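Diaminopimelate decarboxylase (Methanocaldococcus jannaschii, PDB 1TWI) catalyses the pyridoxal-phosphate-dependent decarboxylation of meso-diaminopimelate to L-lysine, the last step of lysine biosynthesis. Local coordinates at residues W54-A67 / M284-V296. Residues are numbered along the deposited sequence; the frame is centred on the assembly and turned at random.
Sequences WEEETGKEFIVAYA and MPNLILEPGRSLV. With PLP (pyridoxal-5'-phosphate), chain E.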
ATOM      1  N   TRP A  54     -16.134  33.777  -8.847  1.00 15.92           N
ATOM      2  CA  TRP A  54     -14.863  34.177  -9.482  1.00 15.99           C
ATOM      3  C   TRP A  54     -15.098  34.634 -10.920  1.00 17.43           C
ATOM      4  O   TRP A  54     -14.689  35.736 -11.321  1.00 18.21           O
ATOM      5  CB  TRP A  54     -13.836  33.015  -9.501  1.00 14.11           C
ATOM      6  CG  TRP A  54     -12.520  33.511 -10.007  1.00 13.00           C
ATOM      7  CD1 TRP A  54     -11.871  33.174 -11.188  1.00 14.45           C
ATOM      8  CD2 TRP A  54     -11.676  34.426  -9.335  1.00 13.66           C
ATOM      9  NE1 TRP A  54     -10.648  33.842 -11.259  1.00 13.59           N
ATOM     10  CE2 TRP A  54     -10.522  34.608 -10.125  1.00 12.76           C
ATOM     11  CE3 TRP A  54     -11.783  35.122  -8.108  1.00 14.24           C
ATOM     12  CZ2 TRP A  54      -9.478  35.460  -9.734  1.00 14.71           C
ATOM     13  CZ3 TRP A  54     -10.749  35.964  -7.729  1.00 12.45           C
ATOM     14  CH2 TRP A  54      -9.615  36.126  -8.529  1.00 14.26           C
ATOM     15  N   GLU A  55     -15.755  33.791 -11.710  1.00 19.43           N
ATOM     16  CA  GLU A  55     -16.037  34.123 -13.123  1.00 21.12           C
ATOM     17  C   GLU A  55     -16.974  35.316 -13.210  1.00 20.18           C
ATOM     18  O   GLU A  55     -16.811  36.156 -14.073  1.00 20.51           O
ATOM     19  CB  GLU A  55     -16.692  32.927 -13.874  1.00 24.00           C
ATOM     20  CG  GLU A  55     -17.576  33.296 -15.156  1.00 33.56           C
ATOM     21  CD  GLU A  55     -19.125  32.851 -15.114  1.00 37.72           C
ATOM     22  OE1 GLU A  55     -20.045  33.731 -15.183  1.00 38.64           O
ATOM     23  OE2 GLU A  55     -19.432  31.631 -15.029  1.00 39.05           O
ATOM     24  N   GLU A  56     -17.952  35.376 -12.312  1.00 19.99           N
ATOM     25  CA  GLU A  56     -18.925  36.468 -12.311  1.00 20.72           C
ATOM     26  C   GLU A  56     -18.283  37.813 -12.096  1.00 20.46           C
ATOM     27  O   GLU A  56     -18.625  38.796 -12.751  1.00 19.52           O
ATOM     28  CB  GLU A  56     -19.963  36.264 -11.199  1.00 22.13           C
ATOM     29  CG  GLU A  56     -20.864  35.065 -11.424  1.00 25.48           C
ATOM     30  CD  GLU A  56     -21.743  34.739 -10.239  1.00 26.99           C
ATOM     31  OE1 GLU A  56     -21.546  35.327  -9.136  1.00 27.86           O
ATOM     32  OE2 GLU A  56     -22.632  33.866 -10.423  1.00 29.38           O
ATOM     33  N   GLU A  57     -17.359  37.874 -11.153  1.00 20.01           N
ATOM     34  CA  GLU A  57     -16.744  39.152 -10.848  1.00 21.12           C
ATOM     35  C   GLU A  57     -15.503  39.563 -11.606  1.00 20.60           C
ATOM     36  O   GLU A  57     -15.246  40.755 -11.703  1.00 19.03           O
ATOM     37  CB  GLU A  57     -16.455  39.228  -9.351  1.00 25.15           C
ATOM     38  CG  GLU A  57     -17.637  39.839  -8.531  1.00 31.69           C
ATOM     39  CD  GLU A  57     -17.342  39.837  -7.051  1.00 35.98           C
ATOM     40  OE1 GLU A  57     -16.223  40.271  -6.701  1.00 38.39           O
ATOM     41  OE2 GLU A  57     -18.207  39.405  -6.232  1.00 39.56           O
ATOM     42  N   THR A  58     -14.740  38.597 -12.134  1.00 18.71           N
ATOM     43  CA  THR A  58     -13.479  38.881 -12.837  1.00 18.78           C
ATOM     44  C   THR A  58     -13.564  38.621 -14.358  1.00 19.17           C
ATOM     45  O   THR A  58     -12.700  39.037 -15.117  1.00 19.66           O
ATOM     46  CB  THR A  58     -12.304  37.932 -12.296  1.00 17.67           C
ATOM     47  OG1 THR A  58     -12.581  36.586 -12.723  1.00 16.05           O
ATOM     48  CG2 THR A  58     -12.210  37.956 -10.778  1.00 16.86           C
ATOM     49  N   GLY A  59     -14.590  37.925 -14.814  1.00 19.79           N
ATOM     50  CA  GLY A  59     -14.627  37.609 -16.237  1.00 19.75           C
ATOM     51  C   GLY A  59     -13.614  36.510 -16.597  1.00 21.36           C
ATOM     52  O   GLY A  59     -13.541  36.082 -17.744  1.00 22.94           O
ATOM     53  N   LYS A  60     -12.833  36.025 -15.638  1.00 20.71           N
ATOM     54  CA  LYS A  60     -11.858  34.958 -15.953  1.00 20.55           C
ATOM     55  C   LYS A  60     -12.442  33.559 -15.764  1.00 20.49           C
ATOM     56  O   LYS A  60     -13.584  33.402 -15.336  1.00 20.89           O
ATOM     57  CB  LYS A  60     -10.605  35.147 -15.093  1.00 19.95           C
ATOM     58  CG  LYS A  60      -9.880  36.462 -15.447  1.00 21.34           C
ATOM     59  CD  LYS A  60      -9.599  36.478 -16.938  1.00 25.67           C
ATOM     60  CE  LYS A  60      -8.164  36.748 -17.345  1.00 28.91           C
ATOM     61  NZ  LYS A  60      -7.888  38.229 -17.428  1.00 30.26           N
ATOM     62  N   GLU A  61     -11.694  32.527 -16.090  1.00 18.90           N
ATOM     63  CA  GLU A  61     -12.282  31.202 -15.908  1.00 19.82           C
ATOM     64  C   GLU A  61     -11.979  30.585 -14.530  1.00 17.53           C
ATOM     65  O   GLU A  61     -10.991  30.935 -13.884  1.00 17.00           O
ATOM     66  CB  GLU A  61     -11.760  30.291 -17.026  1.00 22.27           C
ATOM     67  CG  GLU A  61     -12.669  29.102 -17.345  1.00 28.98           C
ATOM     68  CD  GLU A  61     -12.138  28.265 -18.537  1.00 31.94           C
ATOM     69  OE1 GLU A  61     -11.219  28.784 -19.274  1.00 31.95           O
ATOM     70  OE2 GLU A  61     -12.645  27.104 -18.712  1.00 31.11           O
ATOM     71  N   PHE A  62     -12.861  29.698 -14.077  1.00 16.32           N
ATOM     72  CA  PHE A  62     -12.677  28.937 -12.831  1.00 16.72           C
ATOM     73  C   PHE A  62     -12.670  27.465 -13.282  1.00 15.32           C
ATOM     74  O   PHE A  62     -13.635  27.002 -13.927  1.00 15.03           O
ATOM     75  CB  PHE A  62     -13.818  29.137 -11.804  1.00 12.91           C
ATOM     76  CG  PHE A  62     -13.718  28.183 -10.631  1.00 13.15           C
ATOM     77  CD1 PHE A  62     -12.667  28.277  -9.733  1.00 12.72           C
ATOM     78  CD2 PHE A  62     -14.626  27.131 -10.487  1.00 12.45           C
ATOM     79  CE1 PHE A  62     -12.521  27.318  -8.694  1.00 13.94           C
ATOM     80  CE2 PHE A  62     -14.488  26.165  -9.453  1.00 13.00           C
ATOM     81  CZ  PHE A  62     -13.443  26.267  -8.571  1.00 14.83           C
ATOM     82  N   ILE A  63     -11.613  26.729 -12.938  1.00 12.93           N
ATOM     83  CA  ILE A  63     -11.496  25.330 -13.391  1.00 13.52           C
ATOM     84  C   ILE A  63     -11.264  24.382 -12.245  1.00 13.28           C
ATOM     85  O   ILE A  63     -10.356  24.598 -11.459  1.00 12.02           O
ATOM     86  CB  ILE A  63     -10.263  25.132 -14.343  1.00 13.75           C
ATOM     87  CG1 ILE A  63     -10.440  26.006 -15.576  1.00 13.71           C
ATOM     88  CG2 ILE A  63     -10.110  23.614 -14.785  1.00 13.90           C
ATOM     89  CD1 ILE A  63      -9.161  26.032 -16.442  1.00 16.13           C
ATOM     90  N   VAL A  64     -12.062  23.327 -12.165  1.00 13.17           N
ATOM     91  CA  VAL A  64     -11.834  22.315 -11.138  1.00 12.08           C
ATOM     92  C   VAL A  64     -10.973  21.230 -11.822  1.00 14.32           C
ATOM     93  O   VAL A  64     -11.417  20.556 -12.768  1.00 13.46           O
ATOM     94  CB  VAL A  64     -13.163  21.681 -10.687  1.00 12.78           C
ATOM     95  CG1 VAL A  64     -12.907  20.610  -9.623  1.00 12.14           C
ATOM     96  CG2 VAL A  64     -14.097  22.780 -10.153  1.00 12.24           C
ATOM     97  N   ALA A  65      -9.730  21.083 -11.399  1.00 14.24           N
ATOM     98  CA  ALA A  65      -8.903  20.027 -11.986  1.00 13.49           C
ATOM     99  C   ALA A  65      -8.883  18.884 -10.971  1.00 11.94           C
ATOM    100  O   ALA A  65      -8.035  18.843 -10.036  1.00 12.06           O
ATOM    101  CB  ALA A  65      -7.471  20.543 -12.271  1.00 12.54           C
ATOM    102  N   TYR A  66      -9.817  17.951 -11.151  1.00  9.90           N
ATOM    103  CA  TYR A  66      -9.932  16.824 -10.216  1.00 11.44           C
ATOM    104  C   TYR A  66      -8.628  16.053 -10.067  1.00 11.03           C
ATOM    105  O   TYR A  66      -8.020  15.682 -11.044  1.00  9.37           O
ATOM    106  CB  TYR A  66     -11.114  15.920 -10.646  1.00  9.97           C
ATOM    107  CG  TYR A  66     -11.141  14.602  -9.956  1.00 11.74           C
ATOM    108  CD1 TYR A  66     -11.296  14.509  -8.569  1.00 11.33           C
ATOM    109  CD2 TYR A  66     -10.984  13.420 -10.694  1.00 11.59           C
ATOM    110  CE1 TYR A  66     -11.295  13.274  -7.920  1.00 12.41           C
ATOM    111  CE2 TYR A  66     -10.978  12.176 -10.057  1.00 12.62           C
ATOM    112  CZ  TYR A  66     -11.127  12.107  -8.677  1.00 12.40           C
ATOM    113  OH  TYR A  66     -11.043  10.879  -8.064  1.00 12.20           O
ATOM    114  N   ALA A  67      -8.181  15.836  -8.838  1.00  8.73           N
ATOM    115  CA  ALA A  67      -6.925  15.130  -8.668  1.00 10.89           C
ATOM    116  C   ALA A  67      -7.124  13.610  -8.852  1.00 10.52           C
ATOM    117  O   ALA A  67      -7.658  12.912  -7.939  1.00 10.34           O
ATOM    118  CB  ALA A  67      -6.363  15.400  -7.299  1.00 10.09           C
ATOM    119  N   MET A 284      -6.508  40.115 -12.448  1.00 16.56           N
ATOM    120  CA  MET A 284      -6.980  38.893 -11.857  1.00 15.59           C
ATOM    121  C   MET A 284      -6.831  37.753 -12.850  1.00 14.78           C
ATOM    122  O   MET A 284      -7.188  37.877 -14.012  1.00 14.89           O
ATOM    123  CB  MET A 284      -8.420  39.027 -11.379  1.00 14.88           C
ATOM    124  CG  MET A 284      -8.523  40.004 -10.197  1.00 11.34           C
ATOM    125  SD  MET A 284      -7.821  39.422  -8.647  1.00 16.68           S
ATOM    126  CE  MET A 284      -6.145  40.013  -8.775  1.00 15.21           C
ATOM    127  N   PRO A 285      -6.307  36.603 -12.374  1.00 14.60           N
ATOM    128  CA  PRO A 285      -6.098  35.443 -13.262  1.00 13.37           C
ATOM    129  C   PRO A 285      -7.255  34.430 -13.332  1.00 13.98           C
ATOM    130  O   PRO A 285      -8.271  34.566 -12.619  1.00 11.91           O
ATOM    131  CB  PRO A 285      -4.857  34.787 -12.658  1.00 12.38           C
ATOM    132  CG  PRO A 285      -5.169  34.932 -11.109  1.00 14.05           C
ATOM    133  CD  PRO A 285      -5.708  36.399 -11.031  1.00 11.96           C
ATOM    134  N   ASN A 286      -7.109  33.435 -14.216  1.00 12.04           N
ATOM    135  CA  ASN A 286      -8.062  32.322 -14.172  1.00 14.47           C
ATOM    136  C   ASN A 286      -7.702  31.627 -12.871  1.00 12.82           C
ATOM    137  O   ASN A 286      -6.552  31.658 -12.460  1.00 13.28           O
ATOM    138  CB  ASN A 286      -7.841  31.369 -15.332  1.00 13.84           C
ATOM    139  CG  ASN A 286      -7.998  32.058 -16.639  1.00 15.50           C
ATOM    140  OD1 ASN A 286      -9.075  32.615 -16.924  1.00 16.52           O
ATOM    141  ND2 ASN A 286      -6.936  32.064 -17.442  1.00 14.30           N
ATOM    142  N   LEU A 287      -8.678  30.999 -12.216  1.00 12.20           N
ATOM    143  CA  LEU A 287      -8.417  30.348 -10.957  1.00 12.08           C
ATOM    144  C   LEU A 287      -8.612  28.838 -11.113  1.00 12.89           C
ATOM    145  O   LEU A 287      -9.618  28.406 -11.687  1.00 14.26           O
ATOM    146  CB  LEU A 287      -9.415  30.883  -9.868  1.00 11.99           C
ATOM    147  CG  LEU A 287      -9.445  30.143  -8.511  1.00 11.99           C
ATOM    148  CD1 LEU A 287      -8.067  30.178  -7.860  1.00 11.82           C
ATOM    149  CD2 LEU A 287     -10.498  30.771  -7.521  1.00 13.58           C
ATOM    150  N   ILE A 288      -7.655  28.032 -10.647  1.00 11.98           N
ATOM    151  CA  ILE A 288      -7.799  26.573 -10.754  1.00 10.61           C
ATOM    152  C   ILE A 288      -7.621  25.966  -9.373  1.00 10.90           C
ATOM    153  O   ILE A 288      -6.737  26.426  -8.609  1.00 10.68           O
ATOM    154  CB  ILE A 288      -6.665  25.962 -11.640  1.00 11.22           C
ATOM    155  CG1 ILE A 288      -6.718  26.595 -13.039  1.00 12.97           C
ATOM    156  CG2 ILE A 288      -6.805  24.444 -11.729  1.00  9.93           C
ATOM    157  CD1 ILE A 288      -5.443  26.306 -13.945  1.00 12.55           C
ATOM    158  N   LEU A 289      -8.444  24.967  -9.030  1.00  9.56           N
ATOM    159  CA  LEU A 289      -8.274  24.244  -7.765  1.00 10.14           C
ATOM    160  C   LEU A 289      -8.121  22.778  -8.167  1.00  9.62           C
ATOM    161  O   LEU A 289      -8.585  22.380  -9.238  1.00  9.98           O
ATOM    162  CB  LEU A 289      -9.504  24.380  -6.825  1.00 11.29           C
ATOM    163  CG  LEU A 289      -9.861  25.818  -6.404  1.00 13.80           C
ATOM    164  CD1 LEU A 289     -10.969  25.799  -5.287  1.00 12.34           C
ATOM    165  CD2 LEU A 289      -8.610  26.493  -5.881  1.00 15.18           C
ATOM    166  N   GLU A 290      -7.505  21.983  -7.295  1.00  9.51           N
ATOM    167  CA  GLU A 290      -7.250  20.564  -7.596  1.00  9.06           C
ATOM    168  C   GLU A 290      -7.804  19.666  -6.538  1.00  9.20           C
ATOM    169  O   GLU A 290      -7.099  18.834  -6.008  1.00 10.29           O
ATOM    170  CB  GLU A 290      -5.736  20.306  -7.726  1.00  9.63           C
ATOM    171  CG  GLU A 290      -5.024  21.136  -8.864  1.00  7.50           C
ATOM    172  CD  GLU A 290      -3.470  20.981  -8.838  1.00 12.12           C
ATOM    173  OE1 GLU A 290      -2.879  20.688  -7.766  1.00  9.63           O
ATOM    174  OE2 GLU A 290      -2.852  21.195  -9.890  1.00 10.22           O
ATOM    175  N   PRO A 291      -9.106  19.804  -6.207  1.00 10.71           N
ATOM    176  CA  PRO A 291      -9.615  18.922  -5.169  1.00  8.77           C
ATOM    177  C   PRO A 291      -9.580  17.447  -5.603  1.00 11.00           C
ATOM    178  O   PRO A 291      -9.822  17.136  -6.793  1.00 10.28           O
ATOM    179  CB  PRO A 291     -11.054  19.420  -4.947  1.00  7.89           C
ATOM    180  CG  PRO A 291     -11.484  19.875  -6.343  1.00  7.59           C
ATOM    181  CD  PRO A 291     -10.191  20.556  -6.888  1.00 10.41           C
ATOM    182  N   GLY A 292      -9.277  16.566  -4.641  1.00  9.99           N
ATOM    183  CA  GLY A 292      -9.276  15.126  -4.880  1.00  9.95           C
ATOM    184  C   GLY A 292     -10.306  14.529  -3.900  1.00 11.27           C
ATOM    185  O   GLY A 292     -11.462  14.257  -4.237  1.00  8.82           O
ATOM    186  N   ARG A 293      -9.851  14.354  -2.665  1.00 12.25           N
ATOM    187  CA  ARG A 293     -10.657  13.810  -1.577  1.00 12.45           C
ATOM    188  C   ARG A 293     -11.997  14.515  -1.483  1.00 11.93           C
ATOM    189  O   ARG A 293     -13.024  13.864  -1.399  1.00 10.50           O
ATOM    190  CB  ARG A 293      -9.902  13.981  -0.257  1.00 11.76           C
ATOM    191  CG  ARG A 293     -10.366  13.083   0.898  1.00 10.19           C
ATOM    192  CD  ARG A 293      -9.726  13.611   2.236  1.00  9.88           C
ATOM    193  NE  ARG A 293      -8.258  13.687   2.135  1.00 10.77           N
ATOM    194  CZ  ARG A 293      -7.437  12.660   2.368  1.00 11.93           C
ATOM    195  NH1 ARG A 293      -7.899  11.453   2.747  1.00 11.05           N
ATOM    196  NH2 ARG A 293      -6.147  12.833   2.162  1.00 13.87           N
ATOM    197  N   SER A 294     -12.019  15.849  -1.540  1.00 11.88           N
ATOM    198  CA  SER A 294     -13.307  16.526  -1.394  1.00 11.33           C
ATOM    199  C   SER A 294     -14.315  16.375  -2.551  1.00 11.93           C
ATOM    200  O   SER A 294     -15.465  16.872  -2.458  1.00 11.48           O
ATOM    201  CB  SER A 294     -13.110  18.023  -1.011  1.00 10.01           C
ATOM    202  OG  SER A 294     -12.352  18.704  -1.987  1.00 11.53           O
ATOM    203  N   LEU A 295     -13.905  15.741  -3.661  1.00 11.27           N
ATOM    204  CA  LEU A 295     -14.900  15.437  -4.684  1.00 10.50           C
ATOM    205  C   LEU A 295     -15.408  14.008  -4.572  1.00  9.88           C
ATOM    206  O   LEU A 295     -16.575  13.757  -4.868  1.00 11.09           O
ATOM    207  CB  LEU A 295     -14.380  15.567  -6.120  1.00 10.45           C
ATOM    208  CG  LEU A 295     -14.216  17.032  -6.539  1.00 12.31           C
ATOM    209  CD1 LEU A 295     -13.695  17.061  -7.928  1.00 13.35           C
ATOM    210  CD2 LEU A 295     -15.577  17.769  -6.426  1.00 14.27           C
ATOM    211  N   VAL A 296     -14.554  13.061  -4.191  1.00 10.00           N
ATOM    212  CA  VAL A 296     -15.015  11.687  -4.202  1.00  9.72           C
ATOM    213  C   VAL A 296     -15.072  10.887  -2.913  1.00 10.33           C
ATOM    214  O   VAL A 296     -15.752   9.873  -2.873  1.00  9.71           O
ATOM    215  CB  VAL A 296     -14.198  10.853  -5.270  1.00 10.35           C
ATOM    216  CG1 VAL A 296     -14.368  11.506  -6.674  1.00  7.64           C
ATOM    217  CG2 VAL A 296     -12.654  10.815  -4.901  1.00  5.52           C
TER
HETATM  218  N1  PLP E1501      -2.828  18.645  -6.068  1.00 11.88           N
HETATM  219  C2  PLP E1501      -1.615  18.047  -5.778  1.00 13.84           C
HETATM  220  C2A PLP E1501      -0.360  18.687  -6.418  1.00  9.82           C
HETATM  221  C3  PLP E1501      -1.629  16.914  -4.968  1.00 13.40           C
HETATM  222  O3  PLP E1501      -0.421  16.352  -4.705  1.00 14.70           O
HETATM  223  C4  PLP E1501      -2.767  16.390  -4.412  1.00 12.19           C
HETATM  224  C4A PLP E1501      -2.666  15.114  -3.511  1.00 15.34           C
HETATM  225  O4A PLP E1501      -1.639  14.514  -3.559  1.00 31.71           O
HETATM  226  C5  PLP E1501      -4.011  16.996  -4.699  1.00 11.70           C
HETATM  227  C6  PLP E1501      -3.991  18.118  -5.513  1.00 10.63           C
HETATM  228  C5A PLP E1501      -5.374  16.565  -4.176  1.00 11.40           C
HETATM  229  O4P PLP E1501      -5.429  16.572  -2.726  1.00 14.22           O
HETATM  230  P   PLP E1501      -6.781  16.287  -1.948  1.00 12.13           P
HETATM  231  O1P PLP E1501      -6.382  16.367  -0.531  1.00 12.88           O
HETATM  232  O2P PLP E1501      -7.186  14.896  -2.346  1.00 12.61           O
HETATM  233  O3P PLP E1501      -7.753  17.312  -2.324  1.00 13.65           O
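Met284 sets its SD 3.8 Å from CH2 of Trp54, on the last turn of helix 37-58, an oblique Met-aromatic contact. The carbonyl of Pro285 then meets the indole edge: NE1 of Trp54 donates to Pro285 O at 2.8 Å, within the ring plane though bent at the hydrogen (141°). Asn286 turns OD1 back to the backbone N of Glu61, which approaches on a lone pair, nearly straight, at 2.7 Å; Asp244 holds its ND2, so the amide is fixed at both ends. Leu287 lays CB over one indole face, 3.5 Å from Trp54 NE1, while CG2 of Thr58 covers the other. Swung away from its own N (chi1 170°), the Leu287 side chain lies alongside Phe62 and brings CG to the edge of that ring. Through Leu289 the backbones pair as parallel strands, and Phe62 CE1 reaches Leu289 CG at 3.8 Å. Beyond the strand, Glu290 sends OE1 to within 2.7 Å of PLP N1; His208 also bonds OE1, and Asn111 and Asn246 bond OE2, probably fixing the carboxylate. Pro291 O accepts from Ala67 N, and the backbone N-H groups of Gly292 and Arg293 donate to phosphate oxygens O3P and O2P. Neighbouring parallel strands closing a TIM-like barrel, with cofactor bound at their C-terminal ends, characterise fold-type III PLP decarboxylases.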